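Pectate lyase/Amb allergen (Acidovorax citrulli, PDB 4HWV) probably cleaves pectate by lyase chemistry, as a secreted, calcium-binding member of polysaccharide lyase family 1. Local coordinates at residues V104-Y115 with K143-L154; Y343-N351 with W454-E465. All coordinates share one frame; numbering follows the deposited sequence. Where two conformers were deposited one is given.

Contact 1: residues V104-Y115 with K143-L154; sequences VAGSCASSVHGY and KPEDARACAAEL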
loop_
_atom_site.group_PDB
_atom_site.type_symbol
_atom_site.label_atom_id
_atom_site.label_comp_id
_atom_site.label_asym_id
_atom_site.label_seq_id
_atom_site.Cartn_x
_atom_site.Cartn_y
_atom_site.Cartn_z
ATOM N N VAL A 104 -7.891 17.409 14.422
ATOM C CA VAL A 104 -8.629 17.584 15.675
ATOM C C VAL A 104 -8.173 18.866 16.399
ATOM O O VAL A 104 -9.000 19.688 16.809
ATOM C CB VAL A 104 -8.491 16.352 16.581
ATOM C CG1 VAL A 104 -9.050 16.641 17.985
ATOM C CG2 VAL A 104 -9.190 15.159 15.915
ATOM N N ALA A 105 -6.857 19.043 16.523
ATOM C CA ALA A 105 -6.296 20.174 17.261
ATOM C C ALA A 105 -6.566 21.512 16.587
ATOM O O ALA A 105 -6.673 22.527 17.264
ATOM C CB ALA A 105 -4.789 19.986 17.459
ATOM N N GLY A 106 -6.682 21.515 15.261
ATOM C CA GLY A 106 -6.756 22.761 14.504
ATOM C C GLY A 106 -8.170 23.084 14.030
ATOM O O GLY A 106 -8.365 23.984 13.206
ATOM N N SER A 107 -9.150 22.369 14.571
ATOM C CA SER A 107 -10.555 22.557 14.237
ATOM C C SER A 107 -11.366 22.666 15.516
ATOM O O SER A 107 -10.826 22.558 16.643
ATOM C CB SER A 107 -11.091 21.402 13.397
ATOM O OG SER A 107 -11.300 20.261 14.230
ATOM N N CYS A 108 -12.668 22.859 15.351
ATOM C CA CYS A 108 -13.560 22.990 16.497
ATOM C C CYS A 108 -13.709 21.690 17.304
ATOM O O CYS A 108 -14.262 21.703 18.389
ATOM C CB CYS A 108 -14.923 23.597 16.108
ATOM S SG CYS A 108 -15.762 23.004 14.603
ATOM N N ALA A 109 -13.196 20.574 16.789
ATOM C CA ALA A 109 -13.115 19.341 17.590
ATOM C C ALA A 109 -12.414 19.623 18.915
ATOM O O ALA A 109 -12.811 19.114 19.956
ATOM C CB ALA A 109 -12.371 18.252 16.832
ATOM N N SER A 110 -11.384 20.456 18.873
ATOM C CA SER A 110 -10.688 20.877 20.084
ATOM C C SER A 110 -11.165 22.227 20.634
ATOM O O SER A 110 -11.411 22.361 21.835
ATOM C CB SER A 110 -9.181 20.916 19.838
ATOM O OG SER A 110 -8.883 21.764 18.753
ATOM N N SER A 111 -11.284 23.232 19.768
ATOM C CA SER A 111 -11.601 24.586 20.242
ATOM C C SER A 111 -13.012 24.740 20.801
ATOM O O SER A 111 -13.257 25.587 21.650
ATOM C CB SER A 111 -11.347 25.630 19.148
ATOM O OG SER A 111 -12.291 25.498 18.105
ATOM N N VAL A 112 -13.938 23.914 20.333
ATOM C CA VAL A 112 -15.296 23.944 20.856
ATOM C C VAL A 112 -15.549 22.721 21.740
ATOM O O VAL A 112 -16.019 22.854 22.866
ATOM C CB VAL A 112 -16.347 24.000 19.729
ATOM C CG1 VAL A 112 -17.757 23.839 20.292
ATOM C CG2 VAL A 112 -16.217 25.300 18.959
ATOM N N HIS A 113 -15.204 21.532 21.247
ATOM C CA HIS A 113 -15.601 20.302 21.925
ATOM C C HIS A 113 -14.562 19.727 22.883
ATOM O O HIS A 113 -14.836 18.768 23.587
ATOM C CB HIS A 113 -16.049 19.266 20.901
ATOM C CG HIS A 113 -17.188 19.744 20.067
ATOM N ND1 HIS A 113 -18.458 19.913 20.581
ATOM C CD2 HIS A 113 -17.242 20.159 18.778
ATOM C CE1 HIS A 113 -19.252 20.377 19.633
ATOM N NE2 HIS A 113 -18.536 20.547 18.533
ATOM N N GLY A 114 -13.389 20.339 22.935
ATOM C CA GLY A 114 -12.416 20.041 23.966
ATOM C C GLY A 114 -11.612 18.769 23.795
ATOM O O GLY A 114 -10.949 18.339 24.730
ATOM N N TYR A 115 -11.675 18.135 22.628
ATOM C CA TYR A 115 -10.891 16.912 22.412
ATOM C C TYR A 115 -9.399 17.194 22.321
ATOM O O TYR A 115 -8.968 18.014 21.508
ATOM C CB TYR A 115 -11.385 16.145 21.178
ATOM C CG TYR A 115 -12.656 15.405 21.538
ATOM C CD1 TYR A 115 -12.593 14.209 22.252
ATOM C CD2 TYR A 115 -13.917 15.920 21.208
ATOM C CE1 TYR A 115 -13.728 13.541 22.621
ATOM C CE2 TYR A 115 -15.066 15.259 21.589
ATOM C CZ TYR A 115 -14.966 14.072 22.294
ATOM O OH TYR A 115 -16.112 13.424 22.668
ATOM N N LYS A 143 -22.070 15.328 20.911
ATOM C CA LYS A 143 -20.729 15.865 21.012
ATOM C C LYS A 143 -19.660 15.120 20.188
ATOM O O LYS A 143 -18.948 15.764 19.435
ATOM C CB LYS A 143 -20.326 16.009 22.488
ATOM C CG LYS A 143 -18.864 16.341 22.714
ATOM C CD LYS A 143 -18.601 16.560 24.194
ATOM C CE LYS A 143 -17.133 16.730 24.465
ATOM N NZ LYS A 143 -16.927 16.987 25.917
ATOM N N PRO A 144 -19.529 13.785 20.314
ATOM C CA PRO A 144 -18.447 13.172 19.518
ATOM C C PRO A 144 -18.700 13.301 18.013
ATOM O O PRO A 144 -17.742 13.479 17.264
ATOM C CB PRO A 144 -18.453 11.702 19.975
ATOM C CG PRO A 144 -19.155 11.709 21.304
ATOM C CD PRO A 144 -20.167 12.824 21.237
ATOM N N GLU A 145 -19.950 13.221 17.576
ATOM C CA GLU A 145 -20.243 13.406 16.161
ATOM C C GLU A 145 -19.980 14.836 15.697
ATOM O O GLU A 145 -19.420 15.057 14.628
ATOM C CB GLU A 145 -21.679 12.957 15.836
ATOM C CG GLU A 145 -22.172 13.398 14.453
ATOM C CD GLU A 145 -21.404 12.764 13.279
ATOM O OE1 GLU A 145 -20.566 11.837 13.467
ATOM O OE2 GLU A 145 -21.666 13.211 12.140
ATOM N N ASP A 146 -20.372 15.818 16.503
ATOM C CA ASP A 146 -20.098 17.210 16.147
ATOM C C ASP A 146 -18.588 17.468 16.104
ATOM O O ASP A 146 -18.094 18.236 15.265
ATOM C CB ASP A 146 -20.804 18.154 17.128
ATOM C CG ASP A 146 -22.315 18.119 16.973
ATOM O OD1 ASP A 146 -22.793 17.834 15.858
ATOM O OD2 ASP A 146 -23.017 18.397 17.954
ATOM N N ALA A 147 -17.844 16.835 17.012
ATOM C CA ALA A 147 -16.396 16.981 16.990
ATOM C C ALA A 147 -15.781 16.318 15.747
ATOM O O ALA A 147 -14.927 16.916 15.072
ATOM C CB ALA A 147 -15.777 16.449 18.265
ATOM N N ARG A 148 -16.241 15.106 15.422
ATOM C CA ARG A 148 -15.810 14.463 14.185
ATOM C C ARG A 148 -16.111 15.363 12.993
ATOM O O ARG A 148 -15.254 15.565 12.131
ATOM C CB ARG A 148 -16.495 13.109 13.984
ATOM C CG ARG A 148 -16.001 12.391 12.727
ATOM C CD ARG A 148 -17.029 11.383 12.192
ATOM N NE ARG A 148 -18.250 12.068 11.776
ATOM C CZ ARG A 148 -18.370 12.756 10.644
ATOM N NH1 ARG A 148 -17.373 12.797 9.758
ATOM N NH2 ARG A 148 -19.501 13.389 10.393
ATOM N N ALA A 149 -17.331 15.906 12.942
ATOM C CA ALA A 149 -17.719 16.742 11.812
ATOM C C ALA A 149 -16.815 17.972 11.681
ATOM O O ALA A 149 -16.497 18.389 10.569
ATOM C CB ALA A 149 -19.192 17.144 11.912
ATOM N N CYS A 150 -16.396 18.553 12.805
ATOM C CA CYS A 150 -15.446 19.676 12.792
ATOM C C CYS A 150 -14.145 19.281 12.122
ATOM O O CYS A 150 -13.614 20.023 11.300
ATOM C CB CYS A 150 -15.102 20.118 14.220
ATOM S SG CYS A 150 -16.357 21.102 15.050
ATOM N N ALA A 151 -13.599 18.135 12.524
ATOM C CA ALA A 151 -12.322 17.696 11.980
ATOM C C ALA A 151 -12.462 17.348 10.501
ATOM O O ALA A 151 -11.606 17.703 9.699
ATOM C CB ALA A 151 -11.780 16.518 12.788
ATOM N N ALA A 152 -13.552 16.680 10.153
ATOM C CA ALA A 152 -13.797 16.277 8.764
ATOM C C ALA A 152 -13.979 17.484 7.865
ATOM O O ALA A 152 -13.588 17.454 6.702
ATOM C CB ALA A 152 -15.033 15.375 8.681
ATOM N N GLU A 153 -14.623 18.526 8.388
ATOM C CA GLU A 153 -14.848 19.736 7.611
ATOM C C GLU A 153 -13.538 20.425 7.246
ATOM O O GLU A 153 -13.381 20.912 6.127
ATOM C CB GLU A 153 -15.758 20.704 8.357
ATOM C CG GLU A 153 -16.073 21.946 7.541
ATOM C CD GLU A 153 -16.915 21.632 6.335
ATOM O OE1 GLU A 153 -17.768 20.718 6.404
ATOM O OE2 GLU A 153 -16.724 22.298 5.313
ATOM N N LEU A 154 -12.598 20.473 8.190
ATOM C CA LEU A 154 -11.273 21.016 7.890
ATOM C C LEU A 154 -10.564 20.128 6.863
ATOM O O LEU A 154 -10.011 20.642 5.900
ATOM C CB LEU A 154 -10.439 21.189 9.170
ATOM C CG LEU A 154 -9.019 21.743 8.962
ATOM C CD1 LEU A 154 -9.046 23.076 8.206
ATOM C CD2 LEU A 154 -8.291 21.898 10.286
HETATM O O HOH W 1 -14.165 17.252 25.769
#
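Lys143 opens helix 143-159, whose first part, 143-154, faces His113 and Tyr115. Its chain runs extended beyond CG and lays CE 3.8 Å from Tyr115 CE2. A water bridges its NZ to His113 O, accepting from the lysine and donating to the carbonyl. Pro144 comes next, with CG 3.7 Å from Tyr115 OH; that hydroxyl is hydrogen-bonded to Asp124 on helix 118-129. Asp146 meets the His113 ring through its CB, not its carboxylate.

Ala147 faces Ala109, and with two such small side chains the backbones come close: their CA atoms are only 4.1 Å apart. Ala147 CB lies 3.5 Å from Tyr115 CD2, and Ala147 O is 3.4 Å from Ala109 CB.

One turn on, Cys150 SG is bonded to Cys108 SG at 2.0 Å, with a chi3 of -101°. The Cys150 sulfur also sits in the plane of the His113 ring, at its edge. Cys108 holds SG between its backbone N and carbonyl carbon (chi1 44°), which turns the sulfur to its partner. Ala151 packs against Ser107, whose OG accepts from Ala109 N as an N-cap and also bonds to Tyr103 O. Leu154 ends the segment with CD2 3.6 Å from Gly106 O.

This is a disulfide-linked, alanine-rich packing of a short capped helix on a longer one, outside the strands of the right-handed parallel beta-helix.

Contact 2: residues Y343-N351 with W454-E465; sequences YGMVHLYNN and WKPSDFYDYTLE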
loop_
_atom_site.group_PDB
_atom_site.type_symbol
_atom_site.label_atom_id
_atom_site.label_comp_id
_atom_site.label_asym_id
_atom_site.label_seq_id
_atom_site.Cartn_x
_atom_site.Cartn_y
_atom_site.Cartn_z
ATOM N N TYR A 343 -30.082 7.215 -14.186
ATOM C CA TYR A 343 -30.490 8.407 -14.954
ATOM C C TYR A 343 -29.742 8.695 -16.246
ATOM O O TYR A 343 -30.355 9.189 -17.173
ATOM C CB TYR A 343 -30.609 9.667 -14.063
ATOM C CG TYR A 343 -31.815 9.532 -13.157
ATOM C CD1 TYR A 343 -33.113 9.635 -13.674
ATOM C CD2 TYR A 343 -31.670 9.207 -11.810
ATOM C CE1 TYR A 343 -34.225 9.447 -12.867
ATOM C CE2 TYR A 343 -32.778 9.017 -10.998
ATOM C CZ TYR A 343 -34.049 9.127 -11.537
ATOM O OH TYR A 343 -35.161 8.931 -10.754
ATOM N N GLY A 344 -28.449 8.380 -16.322
ATOM C CA GLY A 344 -27.653 8.750 -17.483
ATOM C C GLY A 344 -27.655 7.745 -18.627
ATOM O O GLY A 344 -27.997 6.567 -18.455
ATOM N N MET A 345 -27.266 8.226 -19.805
ATOM C CA MET A 345 -27.007 7.383 -20.974
ATOM C C MET A 345 -25.524 7.052 -20.975
ATOM O O MET A 345 -24.688 7.900 -21.286
ATOM C CB MET A 345 -27.429 8.110 -22.250
ATOM C CG MET A 345 -28.924 8.463 -22.203
ATOM S SD MET A 345 -29.412 9.790 -23.313
ATOM C CE MET A 345 -29.279 8.864 -24.795
ATOM N N VAL A 346 -25.197 5.834 -20.566
ATOM C CA VAL A 346 -23.809 5.453 -20.305
ATOM C C VAL A 346 -23.385 4.306 -21.223
ATOM O O VAL A 346 -24.052 3.268 -21.304
ATOM C CB VAL A 346 -23.621 5.067 -18.835
ATOM C CG1 VAL A 346 -22.213 4.546 -18.560
ATOM C CG2 VAL A 346 -23.923 6.271 -17.953
ATOM N N HIS A 347 -22.289 4.536 -21.946
ATOM C CA HIS A 347 -21.760 3.598 -22.921
ATOM C C HIS A 347 -20.460 3.024 -22.375
ATOM O O HIS A 347 -19.551 3.784 -22.049
ATOM C CB HIS A 347 -21.522 4.378 -24.225
ATOM C CG HIS A 347 -21.057 3.558 -25.388
ATOM N ND1 HIS A 347 -20.428 4.143 -26.467
ATOM C CD2 HIS A 347 -21.163 2.236 -25.682
ATOM C CE1 HIS A 347 -20.175 3.228 -27.382
ATOM N NE2 HIS A 347 -20.596 2.056 -26.929
ATOM N N LEU A 348 -20.375 1.700 -22.267
ATOM C CA LEU A 348 -19.125 1.049 -21.837
ATOM C C LEU A 348 -18.709 0.123 -22.961
ATOM O O LEU A 348 -19.421 -0.828 -23.272
ATOM C CB LEU A 348 -19.311 0.220 -20.555
ATOM C CG LEU A 348 -19.831 1.016 -19.352
ATOM C CD1 LEU A 348 -21.333 0.810 -19.177
ATOM C CD2 LEU A 348 -19.053 0.679 -18.078
ATOM N N TYR A 349 -17.587 0.422 -23.602
ATOM C CA TYR A 349 -17.110 -0.450 -24.661
ATOM C C TYR A 349 -15.622 -0.739 -24.579
ATOM O O TYR A 349 -14.842 0.111 -24.173
ATOM C CB TYR A 349 -17.497 0.069 -26.061
ATOM C CG TYR A 349 -16.830 1.332 -26.581
ATOM C CD1 TYR A 349 -17.330 2.598 -26.276
ATOM C CD2 TYR A 349 -15.735 1.262 -27.449
ATOM C CE1 TYR A 349 -16.750 3.743 -26.811
ATOM C CE2 TYR A 349 -15.146 2.407 -27.966
ATOM C CZ TYR A 349 -15.657 3.633 -27.647
ATOM O OH TYR A 349 -15.066 4.778 -28.166
ATOM N N ASN A 350 -15.243 -1.964 -24.929
ATOM C CA ASN A 350 -13.825 -2.318 -25.006
ATOM C C ASN A 350 -13.084 -2.017 -23.703
ATOM O O ASN A 350 -11.988 -1.448 -23.718
ATOM C CB ASN A 350 -13.115 -1.608 -26.170
ATOM C CG ASN A 350 -13.541 -2.106 -27.549
ATOM O OD1 ASN A 350 -13.443 -1.354 -28.504
ATOM N ND2 ASN A 350 -13.944 -3.386 -27.671
ATOM N N ASN A 351 -13.689 -2.392 -22.582
ATOM C CA ASN A 351 -12.977 -2.374 -21.309
ATOM C C ASN A 351 -12.595 -3.800 -20.919
ATOM O O ASN A 351 -13.222 -4.760 -21.373
ATOM C CB ASN A 351 -13.847 -1.756 -20.216
ATOM C CG ASN A 351 -14.294 -0.367 -20.569
ATOM O OD1 ASN A 351 -13.502 0.583 -20.538
ATOM N ND2 ASN A 351 -15.559 -0.236 -20.961
ATOM N N TRP A 454 -31.968 4.109 -27.276
ATOM C CA TRP A 454 -30.897 4.978 -27.763
ATOM C C TRP A 454 -29.732 4.141 -28.224
ATOM O O TRP A 454 -29.585 2.988 -27.837
ATOM C CB TRP A 454 -30.412 5.954 -26.682
ATOM C CG TRP A 454 -29.472 5.335 -25.680
ATOM C CD1 TRP A 454 -29.796 4.397 -24.742
ATOM C CD2 TRP A 454 -28.069 5.623 -25.492
ATOM N NE1 TRP A 454 -28.694 4.090 -23.978
ATOM C CE2 TRP A 454 -27.618 4.812 -24.424
ATOM C CE3 TRP A 454 -27.157 6.491 -26.115
ATOM C CZ2 TRP A 454 -26.299 4.842 -23.959
ATOM C CZ3 TRP A 454 -25.838 6.519 -25.659
ATOM C CH2 TRP A 454 -25.425 5.699 -24.581
ATOM N N LYS A 455 -28.891 4.727 -29.058
ATOM C CA LYS A 455 -27.610 4.106 -29.339
ATOM C C LYS A 455 -26.532 5.159 -29.455
ATOM O O LYS A 455 -26.738 6.225 -30.041
ATOM C CB LYS A 455 -27.658 3.232 -30.581
ATOM C CG LYS A 455 -28.025 3.970 -31.841
ATOM C CD LYS A 455 -28.402 2.978 -32.965
ATOM C CE LYS A 455 -29.324 1.897 -32.454
ATOM N NZ LYS A 455 -30.177 1.300 -33.525
ATOM N N PRO A 456 -25.372 4.871 -28.863
ATOM C CA PRO A 456 -24.302 5.877 -28.854
ATOM C C PRO A 456 -23.811 6.272 -30.241
ATOM O O PRO A 456 -23.372 7.405 -30.380
ATOM C CB PRO A 456 -23.196 5.233 -28.015
ATOM C CG PRO A 456 -23.565 3.789 -27.865
ATOM C CD PRO A 456 -25.054 3.690 -28.033
ATOM N N SER A 457 -23.909 5.398 -31.246
ATOM C CA SER A 457 -23.441 5.757 -32.587
ATOM C C SER A 457 -24.246 6.912 -33.205
ATOM O O SER A 457 -23.804 7.520 -34.183
ATOM C CB SER A 457 -23.440 4.536 -33.513
ATOM O OG SER A 457 -24.754 4.012 -33.621
ATOM N N ASP A 458 -25.423 7.209 -32.660
ATOM C CA ASP A 458 -26.158 8.397 -33.109
ATOM C C ASP A 458 -25.499 9.700 -32.666
ATOM O O ASP A 458 -25.795 10.767 -33.213
ATOM C CB ASP A 458 -27.600 8.380 -32.605
ATOM C CG ASP A 458 -28.483 7.387 -33.352
ATOM O OD1 ASP A 458 -28.120 6.964 -34.470
ATOM O OD2 ASP A 458 -29.563 7.068 -32.820
ATOM N N PHE A 459 -24.623 9.624 -31.672
ATOM C CA PHE A 459 -24.080 10.824 -31.039
ATOM C C PHE A 459 -22.582 11.018 -31.238
ATOM O O PHE A 459 -22.058 12.127 -31.079
ATOM C CB PHE A 459 -24.445 10.807 -29.549
ATOM C CG PHE A 459 -25.919 10.735 -29.328
ATOM C CD1 PHE A 459 -26.708 11.858 -29.512
ATOM C CD2 PHE A 459 -26.527 9.545 -29.005
ATOM C CE1 PHE A 459 -28.069 11.788 -29.359
ATOM C CE2 PHE A 459 -27.896 9.489 -28.852
ATOM C CZ PHE A 459 -28.643 10.605 -29.021
ATOM N N TYR A 460 -21.889 9.937 -31.570
ATOM C CA TYR A 460 -20.470 9.997 -31.895
ATOM C C TYR A 460 -20.087 8.740 -32.663
ATOM O O TYR A 460 -20.741 7.707 -32.529
ATOM C CB TYR A 460 -19.591 10.172 -30.648
ATOM C CG TYR A 460 -19.858 9.237 -29.491
ATOM C CD1 TYR A 460 -19.297 7.963 -29.431
ATOM C CD2 TYR A 460 -20.654 9.655 -28.440
ATOM C CE1 TYR A 460 -19.539 7.123 -28.339
ATOM C CE2 TYR A 460 -20.896 8.857 -27.360
ATOM C CZ TYR A 460 -20.334 7.588 -27.306
ATOM O OH TYR A 460 -20.554 6.796 -26.202
ATOM N N ASP A 461 -19.047 8.849 -33.484
ATOM C CA ASP A 461 -18.550 7.699 -34.230
ATOM C C ASP A 461 -17.544 6.945 -33.381
ATOM O O ASP A 461 -16.751 7.553 -32.665
ATOM C CB ASP A 461 -17.847 8.168 -35.503
ATOM C CG ASP A 461 -18.792 8.792 -36.495
ATOM O OD1 ASP A 461 -19.931 8.316 -36.619
ATOM O OD2 ASP A 461 -18.385 9.749 -37.172
ATOM N N TYR A 462 -17.538 5.625 -33.487
ATOM C CA TYR A 462 -16.536 4.814 -32.799
ATOM C C TYR A 462 -16.433 3.461 -33.471
ATOM O O TYR A 462 -17.399 2.982 -34.063
ATOM C CB TYR A 462 -16.885 4.655 -31.305
ATOM C CG TYR A 462 -18.161 3.882 -31.043
ATOM C CD1 TYR A 462 -19.411 4.499 -31.156
ATOM C CD2 TYR A 462 -18.125 2.525 -30.707
ATOM C CE1 TYR A 462 -20.577 3.802 -30.929
ATOM C CE2 TYR A 462 -19.303 1.822 -30.477
ATOM C CZ TYR A 462 -20.524 2.474 -30.599
ATOM O OH TYR A 462 -21.711 1.827 -30.374
ATOM N N THR A 463 -15.257 2.855 -33.350
ATOM C CA THR A 463 -14.994 1.519 -33.868
ATOM C C THR A 463 -14.724 0.567 -32.708
ATOM O O THR A 463 -13.889 0.851 -31.844
ATOM C CB THR A 463 -13.784 1.565 -34.815
ATOM O OG1 THR A 463 -14.147 2.321 -35.982
ATOM C CG2 THR A 463 -13.327 0.154 -35.209
ATOM N N LEU A 464 -15.454 -0.540 -32.667
ATOM C CA LEU A 464 -15.242 -1.539 -31.627
ATOM C C LEU A 464 -14.061 -2.423 -31.969
ATOM O O LEU A 464 -14.068 -3.061 -33.026
ATOM C CB LEU A 464 -16.474 -2.434 -31.476
ATOM C CG LEU A 464 -17.717 -1.738 -30.938
ATOM C CD1 LEU A 464 -18.913 -2.690 -30.985
ATOM C CD2 LEU A 464 -17.490 -1.241 -29.526
ATOM N N GLU A 465 -13.074 -2.507 -31.070
ATOM C CA GLU A 465 -12.050 -3.528 -31.156
ATOM C C GLU A 465 -12.669 -4.867 -30.852
ATOM O O GLU A 465 -13.629 -4.976 -30.081
ATOM C CB GLU A 465 -10.958 -3.275 -30.130
ATOM C CG GLU A 465 -10.116 -2.067 -30.483
ATOM C CD GLU A 465 -9.050 -1.783 -29.442
ATOM O OE1 GLU A 465 -7.957 -2.391 -29.500
ATOM O OE2 GLU A 465 -9.307 -0.937 -28.558
HETATM O O HOH W 2 -11.523 0.592 -28.500
#
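His347 and Tyr460 join a strand of the right-handed parallel beta-helix to the loop segment 454-465 that covers it. The strand 345-349 sends Met345, His347 and Tyr349 toward this loop, while Val346 and Leu348 point away.

The tight part is an aromatic cluster of His347, Tyr349, Tyr460 and Tyr462. The His347 CG is anti to the backbone N (chi1 -176°), which extends the imidazole into the loop. Pro456 CG sits over the centre of one ring face, 3.3 Å from the centroid, in a CH-pi contact. Tyr349 CD1 covers the opposite face, offset toward the rim. The ring's edge meets the face of Tyr462 in a T-shaped pair, planes at 66°. At another point of the edge, His347 ND1 and Tyr460 OH share a 2.7 Å hydrogen bond in which either could be the donor. Glu380 OE1 takes up both His347 NE2 and Tyr462 OH, so both ring nitrogens have partners and the rotation of the imidazole is fixed.

Toward the start of the strand, Met345 and Trp454 form a Met-aromatic contact. Met345 CB makes a CH-pi contact over the six-membered ring, and SD lies above the face at a distance. The chain bends at chi3 (73°) and brings Met345 CE to 3.4 Å from Trp454 CE3. Beyond this close pair the contact loosens: partly exposed Phe459 gives only a marginal touch, 4.3 Å from Met345 CE to Phe459 CE2. Exposed Thr463 likewise adds little.

At the Asn350 end the contact is polar rather than aromatic. Leu464 CD2 rests beside the Tyr349 ring, and Glu465 carries salt bridges to Arg473 and Arg477. A water donates to both Asn350 OD1 and Glu465 OE2. The Asn350 amide pairs with the backbone of Glu465 twice: OD1 accepts from Glu465 N at 2.8 Å, and ND2 donates to Glu465 O at 2.9 Å.

Contacts 1 and 2 lie on opposite sides of the chain's centre. Their centres are 46 Å apart and their nearest atoms about 26 Å. They come in series: 104-115 pairs with 143-154 before 343-351 meets 454-465. They share no helix or strand. Contact 1 joins helices 100-105 and 108-111 to helix 143-159, just ahead of strand 160-163. Contact 2 lays the loop between helices 438-445 and 470-477 on strand 345-356, which pairs in parallel with strands 324-327 and 376-387. Thus one contact ties two helical pieces together ahead of most of the beta-helix strands, and the other packs a late C-terminal segment back onto them.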